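Local structure of Cow rumen GH26 endo-mannanase (Metagenome, 6UEH) at residues 406-412 with 441-445; 161-165 with 420-424; 137-141 with 164-168. The protein probably hydrolyses internal beta-1,4-mannosidic linkages in mannans such as galactomannan, as a GH26 endo-mannanase from the cow rumen that carries an accessory carbohydrate-binding-like domain. The contacts are given in a common frame with arbitrary orientation. Numbering follows the deposited sequence.

Contact 1: residues 406-412 with 441-445; sequences AETPIFY and EHAAW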
ATOM      1  N   ALA A 406       5.146   2.328 -10.927  1.00 19.17           N
ATOM      2  CA  ALA A 406       5.503   1.519  -9.765  1.00 15.65           C
ATOM      3  C   ALA A 406       4.960   2.120  -8.468  1.00 16.70           C
ATOM      4  O   ALA A 406       4.953   1.459  -7.429  1.00 17.35           O
ATOM      5  CB  ALA A 406       7.013   1.355  -9.678  1.00 16.11           C
ATOM      6  N   GLU A 407       4.505   3.370  -8.546  1.00 16.32           N
ATOM      7  CA  GLU A 407       4.014   4.125  -7.389  1.00 16.96           C
ATOM      8  C   GLU A 407       4.994   4.048  -6.220  1.00 16.47           C
ATOM      9  O   GLU A 407       4.601   3.864  -5.070  1.00 16.62           O
ATOM     10  CB  GLU A 407       2.628   3.629  -6.959  1.00 16.47           C
ATOM     11  CG  GLU A 407       1.531   3.803  -8.013  1.00 18.10           C
ATOM     12  CD  GLU A 407       1.070   5.249  -8.183  1.00 19.80           C
ATOM     13  OE1 GLU A 407       1.648   6.157  -7.546  1.00 20.03           O
ATOM     14  OE2 GLU A 407       0.118   5.477  -8.959  1.00 19.85           O
ATOM     15  N   THR A 408       6.275   4.188  -6.542  1.00 17.43           N
ATOM     16  CA  THR A 408       7.356   4.108  -5.564  1.00 17.44           C
ATOM     17  C   THR A 408       7.197   5.061  -4.366  1.00 19.03           C
ATOM     18  O   THR A 408       7.442   4.646  -3.231  1.00 20.19           O
ATOM     19  CB  THR A 408       8.716   4.361  -6.256  1.00 19.01           C
ATOM     20  OG1 THR A 408       8.845   3.466  -7.368  1.00 19.05           O
ATOM     21  CG2 THR A 408       9.873   4.140  -5.291  1.00 17.99           C
ATOM     22  N   PRO A 409       6.785   6.330  -4.598  1.00 18.95           N
ATOM     23  CA  PRO A 409       6.548   7.194  -3.431  1.00 19.87           C
ATOM     24  C   PRO A 409       5.522   6.639  -2.438  1.00 19.70           C
ATOM     25  O   PRO A 409       5.693   6.819  -1.231  1.00 17.57           O
ATOM     26  CB  PRO A 409       6.032   8.493  -4.060  1.00 20.23           C
ATOM     27  CG  PRO A 409       6.649   8.518  -5.402  1.00 20.19           C
ATOM     28  CD  PRO A 409       6.668   7.090  -5.859  1.00 20.04           C
ATOM     29  N   ILE A 410       4.476   5.983  -2.934  1.00 18.72           N
ATOM     30  CA  ILE A 410       3.477   5.379  -2.055  1.00 18.17           C
ATOM     31  C   ILE A 410       4.107   4.265  -1.226  1.00 18.10           C
ATOM     32  O   ILE A 410       3.855   4.151  -0.024  1.00 18.49           O
ATOM     33  CB  ILE A 410       2.277   4.814  -2.844  1.00 18.55           C
ATOM     34  CG1 ILE A 410       1.533   5.941  -3.563  1.00 19.87           C
ATOM     35  CG2 ILE A 410       1.329   4.057  -1.919  1.00 17.48           C
ATOM     36  CD1 ILE A 410       0.300   5.477  -4.321  1.00 19.63           C
ATOM     37  N   PHE A 411       4.938   3.452  -1.870  1.00 17.17           N
ATOM     38  CA  PHE A 411       5.605   2.361  -1.174  1.00 15.84           C
ATOM     39  C   PHE A 411       6.438   2.878  -0.002  1.00 17.24           C
ATOM     40  O   PHE A 411       6.332   2.374   1.114  1.00 17.36           O
ATOM     41  CB  PHE A 411       6.489   1.559  -2.130  1.00 15.83           C
ATOM     42  CG  PHE A 411       7.280   0.480  -1.450  1.00 15.98           C
ATOM     43  CD1 PHE A 411       6.685  -0.728  -1.120  1.00 15.80           C
ATOM     44  CD2 PHE A 411       8.614   0.676  -1.126  1.00 21.37           C
ATOM     45  CE1 PHE A 411       7.408  -1.720  -0.483  1.00 16.21           C
ATOM     46  CE2 PHE A 411       9.343  -0.313  -0.491  1.00 20.99           C
ATOM     47  CZ  PHE A 411       8.739  -1.512  -0.170  1.00 16.53           C
ATOM     48  N   TYR A 412       7.257   3.893  -0.249  1.00 18.67           N
ATOM     49  CA  TYR A 412       8.164   4.369   0.790  1.00 20.14           C
ATOM     50  C   TYR A 412       7.465   5.242   1.831  1.00 20.09           C
ATOM     51  O   TYR A 412       7.935   5.352   2.964  1.00 20.83           O
ATOM     52  CB  TYR A 412       9.348   5.102   0.158  1.00 21.47           C
ATOM     53  CG  TYR A 412      10.345   4.126  -0.417  1.00 21.90           C
ATOM     54  CD1 TYR A 412      11.200   3.417   0.414  1.00 23.24           C
ATOM     55  CD2 TYR A 412      10.403   3.878  -1.782  1.00 20.79           C
ATOM     56  CE1 TYR A 412      12.100   2.503  -0.094  1.00 23.96           C
ATOM     57  CE2 TYR A 412      11.304   2.966  -2.301  1.00 21.76           C
ATOM     58  CZ  TYR A 412      12.151   2.282  -1.451  1.00 23.44           C
ATOM     59  OH  TYR A 412      13.050   1.371  -1.954  1.00 24.59           O
ATOM     60  N   GLU A 441      13.280   1.213  -9.826  1.00 21.29           N
ATOM     61  CA  GLU A 441      12.938   2.172  -8.781  1.00 20.90           C
ATOM     62  C   GLU A 441      12.947   1.551  -7.387  1.00 20.20           C
ATOM     63  O   GLU A 441      12.717   2.243  -6.394  1.00 19.09           O
ATOM     64  CB  GLU A 441      11.576   2.803  -9.073  1.00 18.65           C
ATOM     65  CG  GLU A 441      11.533   3.542 -10.402  1.00 20.25           C
ATOM     66  CD  GLU A 441      10.222   4.266 -10.635  1.00 20.59           C
ATOM     67  OE1 GLU A 441       9.497   4.529  -9.653  1.00 20.57           O
ATOM     68  OE2 GLU A 441       9.917   4.573 -11.807  1.00 20.85           O
ATOM     69  N   HIS A 442      13.226   0.251  -7.325  1.00 20.02           N
ATOM     70  CA  HIS A 442      13.263  -0.489  -6.063  1.00 18.87           C
ATOM     71  C   HIS A 442      11.950  -0.368  -5.295  1.00 18.96           C
ATOM     72  O   HIS A 442      11.945  -0.241  -4.072  1.00 18.09           O
ATOM     73  CB  HIS A 442      14.429  -0.012  -5.191  1.00 19.82           C
ATOM     74  CG  HIS A 442      15.775  -0.332  -5.758  1.00 22.43           C
ATOM     75  ND1 HIS A 442      16.663  -1.182  -5.134  1.00 22.49           N
ATOM     76  CD2 HIS A 442      16.383   0.076  -6.897  1.00 23.51           C
ATOM     77  CE1 HIS A 442      17.760  -1.279  -5.860  1.00 23.69           C
ATOM     78  NE2 HIS A 442      17.617  -0.524  -6.935  1.00 24.28           N
ATOM     79  N   ALA A 443      10.841  -0.396  -6.027  1.00 18.41           N
ATOM     80  CA  ALA A 443       9.522  -0.437  -5.415  1.00 17.91           C
ATOM     81  C   ALA A 443       9.254  -1.864  -4.952  1.00 18.23           C
ATOM     82  O   ALA A 443       8.709  -2.678  -5.697  1.00 18.37           O
ATOM     83  CB  ALA A 443       8.456   0.030  -6.395  1.00 16.17           C
ATOM     84  N   ALA A 444       9.647  -2.156  -3.715  1.00 18.12           N
ATOM     85  CA  ALA A 444       9.752  -3.533  -3.240  1.00 17.77           C
ATOM     86  C   ALA A 444       8.446  -4.120  -2.710  1.00 17.44           C
ATOM     87  O   ALA A 444       8.464  -4.864  -1.726  1.00 17.54           O
ATOM     88  CB  ALA A 444      10.829  -3.621  -2.161  1.00 17.24           C
ATOM     89  N   TRP A 445       7.327  -3.797  -3.359  1.00 16.53           N
ATOM     90  CA  TRP A 445       6.040  -4.413  -3.034  1.00 16.16           C
ATOM     91  C   TRP A 445       6.199  -5.925  -2.921  1.00 15.74           C
ATOM     92  O   TRP A 445       6.744  -6.558  -3.825  1.00 16.90           O
ATOM     93  CB  TRP A 445       4.983  -4.097  -4.098  1.00 15.94           C
ATOM     94  CG  TRP A 445       4.757  -2.639  -4.380  1.00 15.64           C
ATOM     95  CD1 TRP A 445       5.246  -1.926  -5.436  1.00 15.74           C
ATOM     96  CD2 TRP A 445       3.960  -1.726  -3.614  1.00 15.16           C
ATOM     97  NE1 TRP A 445       4.810  -0.623  -5.369  1.00 15.41           N
ATOM     98  CE2 TRP A 445       4.019  -0.475  -4.259  1.00 15.31           C
ATOM     99  CE3 TRP A 445       3.207  -1.844  -2.441  1.00 14.21           C
ATOM    100  CZ2 TRP A 445       3.356   0.651  -3.772  1.00 14.56           C
ATOM    101  CZ3 TRP A 445       2.546  -0.728  -1.959  1.00 15.23           C
ATOM    102  CH2 TRP A 445       2.626   0.504  -2.623  1.00 15.60           C
TER
HETATM  103  O   HOH W   1       7.174   3.858 -12.299  1.00 18.49           O
HETATM  104  O   HOH W   2       7.021   5.462  -9.240  1.00 18.46           O
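A406 lies two residues before helix 408-417, and its CB packs 3.8 Å from A443 CB. Its carbonyl O accepts a nearly straight hydrogen bond from the indole NE1 of W445 at 2.9 Å. A water joins A406 N to E441 OE2, at 2.9 Å from each. E407 takes the N-cap position; its carboxylate turns away to N389. T408, in the first turn, donates from OG1 to E441 OE1 at 2.6 Å. A second water bridges T408 N (3.1 Å) and the same E441 OE1 (2.7 Å). I410 CG2 touches the edge of the indole, 3.8 Å from W445 CH2. F411 points toward 441-445. Its CB sits over the six-membered ring of W445, 4.0 Å from the centroid, as a CH-pi contact. Its ring edge meets the face of the five-membered ring in an edge-to-face pair, centroids 5.2 Å apart. F411 CZ also packs on A444 CB at 3.6 Å. Y412 OH gives a weak hydrogen bond to H442 O at 2.9 Å, where a Schellman motif ends helix 435-441. The chemistry therefore has two sides: W445 and F411 form a buried aromatic pair, while E441 ties the start of helix 408-417 to the accessory domain through a direct hydrogen bond, two waters and a salt bridge to R106 of the CBM6 region.

Contact 2: residues 161-165 with 420-424; sequences LGSVY and NKKMI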
ATOM      1  N   LEU A 161       8.090 -15.297   3.181  1.00 17.06           N
ATOM      2  CA  LEU A 161       7.788 -13.994   2.598  1.00 15.76           C
ATOM      3  C   LEU A 161       8.909 -13.003   2.894  1.00 15.81           C
ATOM      4  O   LEU A 161       9.332 -12.252   2.018  1.00 15.67           O
ATOM      5  CB  LEU A 161       6.457 -13.457   3.127  1.00 15.48           C
ATOM      6  CG  LEU A 161       5.226 -14.318   2.842  1.00 15.43           C
ATOM      7  CD1 LEU A 161       3.979 -13.743   3.509  1.00 15.32           C
ATOM      8  CD2 LEU A 161       5.016 -14.470   1.343  1.00 15.32           C
ATOM      9  N   GLY A 162       9.387 -13.014   4.133  1.00 16.05           N
ATOM     10  CA  GLY A 162      10.483 -12.151   4.529  1.00 19.34           C
ATOM     11  C   GLY A 162      11.761 -12.469   3.776  1.00 20.06           C
ATOM     12  O   GLY A 162      12.613 -11.601   3.590  1.00 19.58           O
ATOM     13  N   SER A 163      11.892 -13.717   3.332  1.00 20.64           N
ATOM     14  CA  SER A 163      13.117 -14.166   2.678  1.00 21.54           C
ATOM     15  C   SER A 163      13.214 -13.664   1.241  1.00 22.79           C
ATOM     16  O   SER A 163      14.298 -13.628   0.666  1.00 24.17           O
ATOM     17  CB  SER A 163      13.214 -15.697   2.703  1.00 20.42           C
ATOM     18  OG  SER A 163      12.355 -16.286   1.743  1.00 19.31           O
ATOM     19  N   VAL A 164      12.083 -13.276   0.660  1.00 22.16           N
ATOM     20  CA  VAL A 164      12.086 -12.783  -0.713  1.00 22.65           C
ATOM     21  C   VAL A 164      11.781 -11.288  -0.776  1.00 20.89           C
ATOM     22  O   VAL A 164      11.883 -10.675  -1.837  1.00 21.19           O
ATOM     23  CB  VAL A 164      11.075 -13.550  -1.589  1.00 23.60           C
ATOM     24  CG1 VAL A 164      11.422 -15.032  -1.616  1.00 24.70           C
ATOM     25  CG2 VAL A 164       9.655 -13.337  -1.083  1.00 22.59           C
ATOM     26  N   TYR A 165      11.424 -10.710   0.367  1.00 20.49           N
ATOM     27  CA  TYR A 165      11.084  -9.292   0.450  1.00 19.30           C
ATOM     28  C   TYR A 165      12.267  -8.419   0.054  1.00 18.85           C
ATOM     29  O   TYR A 165      13.336  -8.497   0.662  1.00 18.28           O
ATOM     30  CB  TYR A 165      10.617  -8.940   1.864  1.00 19.03           C
ATOM     31  CG  TYR A 165      10.010  -7.560   2.011  1.00 17.72           C
ATOM     32  CD1 TYR A 165       8.956  -7.152   1.203  1.00 17.94           C
ATOM     33  CD2 TYR A 165      10.466  -6.679   2.986  1.00 17.11           C
ATOM     34  CE1 TYR A 165       8.387  -5.893   1.344  1.00 17.38           C
ATOM     35  CE2 TYR A 165       9.901  -5.417   3.136  1.00 17.17           C
ATOM     36  CZ  TYR A 165       8.862  -5.031   2.313  1.00 17.17           C
ATOM     37  OH  TYR A 165       8.292  -3.783   2.457  1.00 16.34           O
ATOM     38  N   ASN A 420       9.589   0.567   8.508  1.00 21.13           N
ATOM     39  CA  ASN A 420      10.115  -0.669   7.930  1.00 22.50           C
ATOM     40  C   ASN A 420      10.043  -1.863   8.887  1.00 22.98           C
ATOM     41  O   ASN A 420      10.920  -2.728   8.881  1.00 20.55           O
ATOM     42  CB  ASN A 420      11.561  -0.461   7.465  1.00 23.49           C
ATOM     43  CG  ASN A 420      12.013  -1.516   6.470  1.00 22.75           C
ATOM     44  OD1 ASN A 420      11.204  -2.067   5.724  1.00 19.48           O
ATOM     45  ND2 ASN A 420      13.309  -1.804   6.458  1.00 23.97           N
ATOM     46  N   LYS A 421       9.003  -1.907   9.716  1.00 22.96           N
ATOM     47  CA  LYS A 421       8.834  -3.024  10.642  1.00 23.57           C
ATOM     48  C   LYS A 421       7.816  -4.035  10.120  1.00 21.84           C
ATOM     49  O   LYS A 421       7.693  -5.138  10.653  1.00 21.46           O
ATOM     50  CB  LYS A 421       8.420  -2.520  12.025  1.00 25.15           C
ATOM     51  CG  LYS A 421       9.455  -1.615  12.667  1.00 28.62           C
ATOM     52  CD  LYS A 421       9.247  -1.496  14.163  1.00 31.75           C
ATOM     53  CE  LYS A 421      10.274  -0.559  14.777  1.00 34.85           C
ATOM     54  NZ  LYS A 421      11.660  -0.901  14.348  1.00 36.36           N
ATOM     55  N   LYS A 422       7.088  -3.649   9.077  1.00 18.44           N
ATOM     56  CA  LYS A 422       6.135  -4.542   8.428  1.00 17.72           C
ATOM     57  C   LYS A 422       6.394  -4.579   6.925  1.00 24.68           C
ATOM     58  O   LYS A 422       6.770  -3.570   6.326  1.00 17.18           O
ATOM     59  CB  LYS A 422       4.692  -4.100   8.700  1.00 17.29           C
ATOM     60  CG  LYS A 422       4.367  -3.839  10.166  1.00 19.10           C
ATOM     61  CD  LYS A 422       4.431  -5.106  11.005  1.00 19.21           C
ATOM     62  CE  LYS A 422       4.181  -4.796  12.475  1.00 18.95           C
ATOM     63  NZ  LYS A 422       4.199  -6.016  13.329  1.00 19.47           N
ATOM     64  N   MET A 423       6.202  -5.745   6.320  1.00 16.95           N
ATOM     65  CA  MET A 423       6.295  -5.870   4.871  1.00 18.68           C
ATOM     66  C   MET A 423       5.107  -5.181   4.211  1.00 18.11           C
ATOM     67  O   MET A 423       4.019  -5.115   4.785  1.00 15.65           O
ATOM     68  CB  MET A 423       6.358  -7.339   4.453  1.00 18.56           C
ATOM     69  CG  MET A 423       7.648  -8.034   4.846  1.00 18.68           C
ATOM     70  SD  MET A 423       7.666  -9.763   4.350  1.00 17.83           S
ATOM     71  CE  MET A 423       6.356 -10.428   5.377  1.00 23.80           C
ATOM     72  N   ILE A 424       5.325  -4.666   3.006  1.00 16.77           N
ATOM     73  CA  ILE A 424       4.293  -3.926   2.289  1.00 16.86           C
ATOM     74  C   ILE A 424       4.004  -4.558   0.938  1.00 16.28           C
ATOM     75  O   ILE A 424       4.925  -4.942   0.217  1.00 17.22           O
ATOM     76  CB  ILE A 424       4.707  -2.470   2.086  1.00 19.03           C
ATOM     77  CG1 ILE A 424       5.120  -1.870   3.425  1.00 21.73           C
ATOM     78  CG2 ILE A 424       3.575  -1.663   1.457  1.00 18.50           C
ATOM     79  CD1 ILE A 424       5.423  -0.451   3.332  1.00 23.78           C
TER
HETATM   80  O   HOH W   3       8.826  -2.327   4.592  1.00 24.05           O
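This contact lies in the TIM-barrel domain, where the end of helix 152-164 meets the start of strand 423-429. Y165 follows the helix, and its side chain points toward the strand. M423 lies against it. M423 CG sits over the face of the Y165 ring, 3.7 Å from the centroid and 12° off the normal, as a CH-pi contact. M423 SD is 4.5 Å from the same centroid in an oblique Met-aromatic contact. The methionine then runs on to the last turn of the helix. Its CE meets L161 CB at 3.8 Å, and its SD comes within 3.7 Å of G162 N.

Y165 OH accepts a hydrogen bond from I424 N at 3.1 Å. It also donates to a water at 2.6 Å. That water in turn donates to N420 OD1 at 2.6 Å and to K422 O at 3.0 Å, so it ties the turn before the strand to the tyrosine. I424 touches F411 of helix 408-417. Helix 152-164 precedes the first barrel strand. Its end lies by the starts of strands 169-174, 382-387 and 423-429, where L161 touches I170, M382 and M423. Helices that close the N-terminal end of the strands in this way are common in (beta/alpha)8 barrels.

Contact 3: residues 137-141 with 164-168; sequences DFSKV and VYGKK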
ATOM      1  N   ASP A 137      17.363  -2.041   4.320  1.00 34.90           N
ATOM      2  CA  ASP A 137      17.710  -3.455   4.357  1.00 37.28           C
ATOM      3  C   ASP A 137      16.442  -4.270   4.596  1.00 36.15           C
ATOM      4  O   ASP A 137      16.027  -4.468   5.739  1.00 36.61           O
ATOM      5  CB  ASP A 137      18.749  -3.736   5.446  1.00 40.19           C
ATOM      6  CG  ASP A 137      19.411  -5.096   5.288  1.00 42.78           C
ATOM      7  OD1 ASP A 137      18.808  -5.994   4.663  1.00 43.41           O
ATOM      8  OD2 ASP A 137      20.540  -5.268   5.793  1.00 44.09           O
ATOM      9  N   PHE A 138      15.832  -4.735   3.510  1.00 34.51           N
ATOM     10  CA  PHE A 138      14.579  -5.477   3.592  1.00 33.26           C
ATOM     11  C   PHE A 138      14.773  -6.854   4.219  1.00 34.86           C
ATOM     12  O   PHE A 138      13.854  -7.403   4.826  1.00 34.88           O
ATOM     13  CB  PHE A 138      13.952  -5.626   2.203  1.00 30.64           C
ATOM     14  CG  PHE A 138      13.634  -4.316   1.536  1.00 29.34           C
ATOM     15  CD1 PHE A 138      12.653  -3.483   2.049  1.00 28.46           C
ATOM     16  CD2 PHE A 138      14.308  -3.923   0.392  1.00 28.98           C
ATOM     17  CE1 PHE A 138      12.355  -2.280   1.436  1.00 27.68           C
ATOM     18  CE2 PHE A 138      14.013  -2.721  -0.228  1.00 28.12           C
ATOM     19  CZ  PHE A 138      13.036  -1.898   0.296  1.00 27.33           C
ATOM     20  N   SER A 139      15.973  -7.406   4.074  1.00 36.42           N
ATOM     21  CA  SER A 139      16.265  -8.738   4.592  1.00 37.14           C
ATOM     22  C   SER A 139      16.366  -8.742   6.114  1.00 36.87           C
ATOM     23  O   SER A 139      16.260  -9.793   6.746  1.00 37.32           O
ATOM     24  CB  SER A 139      17.564  -9.276   3.987  1.00 38.17           C
ATOM     25  OG  SER A 139      18.679  -8.523   4.430  1.00 38.81           O
ATOM     26  N   LYS A 140      16.575  -7.566   6.697  1.00 36.26           N
ATOM     27  CA  LYS A 140      16.749  -7.460   8.143  1.00 36.49           C
ATOM     28  C   LYS A 140      15.445  -7.130   8.863  1.00 33.55           C
ATOM     29  O   LYS A 140      15.430  -6.955  10.080  1.00 32.64           O
ATOM     30  CB  LYS A 140      17.811  -6.411   8.476  1.00 38.88           C
ATOM     31  CG  LYS A 140      19.237  -6.920   8.334  1.00 41.85           C
ATOM     32  CD  LYS A 140      19.498  -8.078   9.289  1.00 44.48           C
ATOM     33  CE  LYS A 140      20.841  -8.735   9.017  1.00 46.36           C
ATOM     34  NZ  LYS A 140      21.973  -7.778   9.163  1.00 47.15           N
ATOM     35  N   VAL A 141      14.354  -7.043   8.110  1.00 31.93           N
ATOM     36  CA  VAL A 141      13.039  -6.864   8.712  1.00 29.57           C
ATOM     37  C   VAL A 141      12.674  -8.104   9.522  1.00 28.73           C
ATOM     38  O   VAL A 141      12.658  -9.212   8.989  1.00 28.17           O
ATOM     39  CB  VAL A 141      11.951  -6.611   7.651  1.00 29.28           C
ATOM     40  CG1 VAL A 141      10.579  -6.542   8.306  1.00 28.99           C
ATOM     41  CG2 VAL A 141      12.245  -5.336   6.873  1.00 28.48           C
ATOM     42  N   VAL A 164      12.083 -13.276   0.660  1.00 22.16           N
ATOM     43  CA  VAL A 164      12.086 -12.783  -0.713  1.00 22.65           C
ATOM     44  C   VAL A 164      11.781 -11.288  -0.776  1.00 20.89           C
ATOM     45  O   VAL A 164      11.883 -10.675  -1.837  1.00 21.19           O
ATOM     46  CB  VAL A 164      11.075 -13.550  -1.589  1.00 23.60           C
ATOM     47  CG1 VAL A 164      11.422 -15.032  -1.616  1.00 24.70           C
ATOM     48  CG2 VAL A 164       9.655 -13.337  -1.083  1.00 22.59           C
ATOM     49  N   TYR A 165      11.424 -10.710   0.367  1.00 20.49           N
ATOM     50  CA  TYR A 165      11.084  -9.292   0.450  1.00 19.30           C
ATOM     51  C   TYR A 165      12.267  -8.419   0.054  1.00 18.85           C
ATOM     52  O   TYR A 165      13.336  -8.497   0.662  1.00 18.28           O
ATOM     53  CB  TYR A 165      10.617  -8.940   1.864  1.00 19.03           C
ATOM     54  CG  TYR A 165      10.010  -7.560   2.011  1.00 17.72           C
ATOM     55  CD1 TYR A 165       8.956  -7.152   1.203  1.00 17.94           C
ATOM     56  CD2 TYR A 165      10.466  -6.679   2.986  1.00 17.11           C
ATOM     57  CE1 TYR A 165       8.387  -5.893   1.344  1.00 17.38           C
ATOM     58  CE2 TYR A 165       9.901  -5.417   3.136  1.00 17.17           C
ATOM     59  CZ  TYR A 165       8.862  -5.031   2.313  1.00 17.17           C
ATOM     60  OH  TYR A 165       8.292  -3.783   2.457  1.00 16.34           O
ATOM     61  N   GLY A 166      12.071  -7.593  -0.968  1.00 18.69           N
ATOM     62  CA  GLY A 166      13.127  -6.729  -1.462  1.00 19.80           C
ATOM     63  C   GLY A 166      13.921  -7.352  -2.596  1.00 20.40           C
ATOM     64  O   GLY A 166      14.657  -6.659  -3.299  1.00 20.50           O
ATOM     65  N   LYS A 167      13.771  -8.661  -2.779  1.00 19.64           N
ATOM     66  CA  LYS A 167      14.487  -9.377  -3.832  1.00 20.89           C
ATOM     67  C   LYS A 167      13.570  -9.759  -4.995  1.00 19.61           C
ATOM     68  O   LYS A 167      14.001  -9.820  -6.146  1.00 19.33           O
ATOM     69  CB  LYS A 167      15.149 -10.639  -3.270  1.00 22.95           C
ATOM     70  CG  LYS A 167      16.137 -10.391  -2.141  1.00 25.82           C
ATOM     71  CD  LYS A 167      16.996 -11.624  -1.890  1.00 28.90           C
ATOM     72  CE  LYS A 167      16.862 -12.131  -0.461  1.00 31.36           C
ATOM     73  NZ  LYS A 167      17.301 -11.123   0.547  1.00 32.27           N
ATOM     74  N   LYS A 168      12.308 -10.031  -4.680  1.00 18.62           N
ATOM     75  CA  LYS A 168      11.331 -10.462  -5.677  1.00 18.85           C
ATOM     76  C   LYS A 168       9.978  -9.808  -5.431  1.00 18.79           C
ATOM     77  O   LYS A 168       9.773  -9.148  -4.411  1.00 17.95           O
ATOM     78  CB  LYS A 168      11.154 -11.986  -5.649  1.00 20.00           C
ATOM     79  CG  LYS A 168      12.436 -12.805  -5.668  1.00 21.69           C
ATOM     80  CD  LYS A 168      13.004 -12.912  -7.067  1.00 22.55           C
ATOM     81  CE  LYS A 168      14.195 -13.855  -7.101  1.00 24.07           C
ATOM     82  NZ  LYS A 168      14.716 -14.014  -8.484  1.00 24.91           N
TER
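The two backbones come closest at F138 and G166, whose CA atoms are 5.4 Å apart. Neither segment is a regular helix or strand. In 137-141 the chain makes a turn, with K140 N bonded to D137 O at 3.3 Å. In 164-168 it turns too: K167 N and K168 N both reach V164 O, each at 2.9 Å. G166 has a positive phi of 93°, and at these backbone angles a CB would press against the carbonyl of Y165. A CB here would also clash with the ring of F138. Glycine therefore suits both the turn and the contact. F138 CD2 rests 3.6 Å from G166 CA.

The side chain of F138 fills the gap between the segments. Its ring edge points at the face of Y165 in an edge-to-face pair, with centroids 5.2 Å apart and planes at 75°. F138 CD1 is 3.5 Å from Y165 CE2, and F138 CB is 3.3 Å from Y165 O. V141 CG2 adds a looser touch at the edge of the tyrosine, 4.4 Å from Y165 CE2. At the exposed side, K167 NZ lies 3.9 Å from S139 CB. S139 OG donates to D137 OD1 at 2.5 Å, and a weak bond from S139 N to D137 OD1 at 3.2 Å goes with it.

Segment 137-141 belongs to the linker that leaves strand 123-132 of the accessory domain and leads to helix 152-164. Segment 164-168 joins that helix to barrel strand 169-174. F138 also packs on F411, Y412 and L415 of helix 408-417, so its side chain lies between that helix and the turn at G166.

How the contacts relate
Contacts 2 and 3 are neighbours, with centres about 6 Å apart, and they share V164 and Y165. The centre of contact 1 is about 13 Å from each. Along the chain, 137-141 comes first, then 161-168, 406-412, 420-424 and 441-445. Contact 3 closes before contact 1 opens, while contacts 1 and 2 alternate. Helix 408-417 and strand 423-429 follow each other and link contacts 1 and 2. Y165 belongs to contacts 2 and 3 and touches contact 1: its hydroxyl lies by F411 and its ring by A444 O. The three contacts thus bring the interdomain linker, the helix that precedes the first barrel strand and a late barrel helix and strand together in one continuous patch.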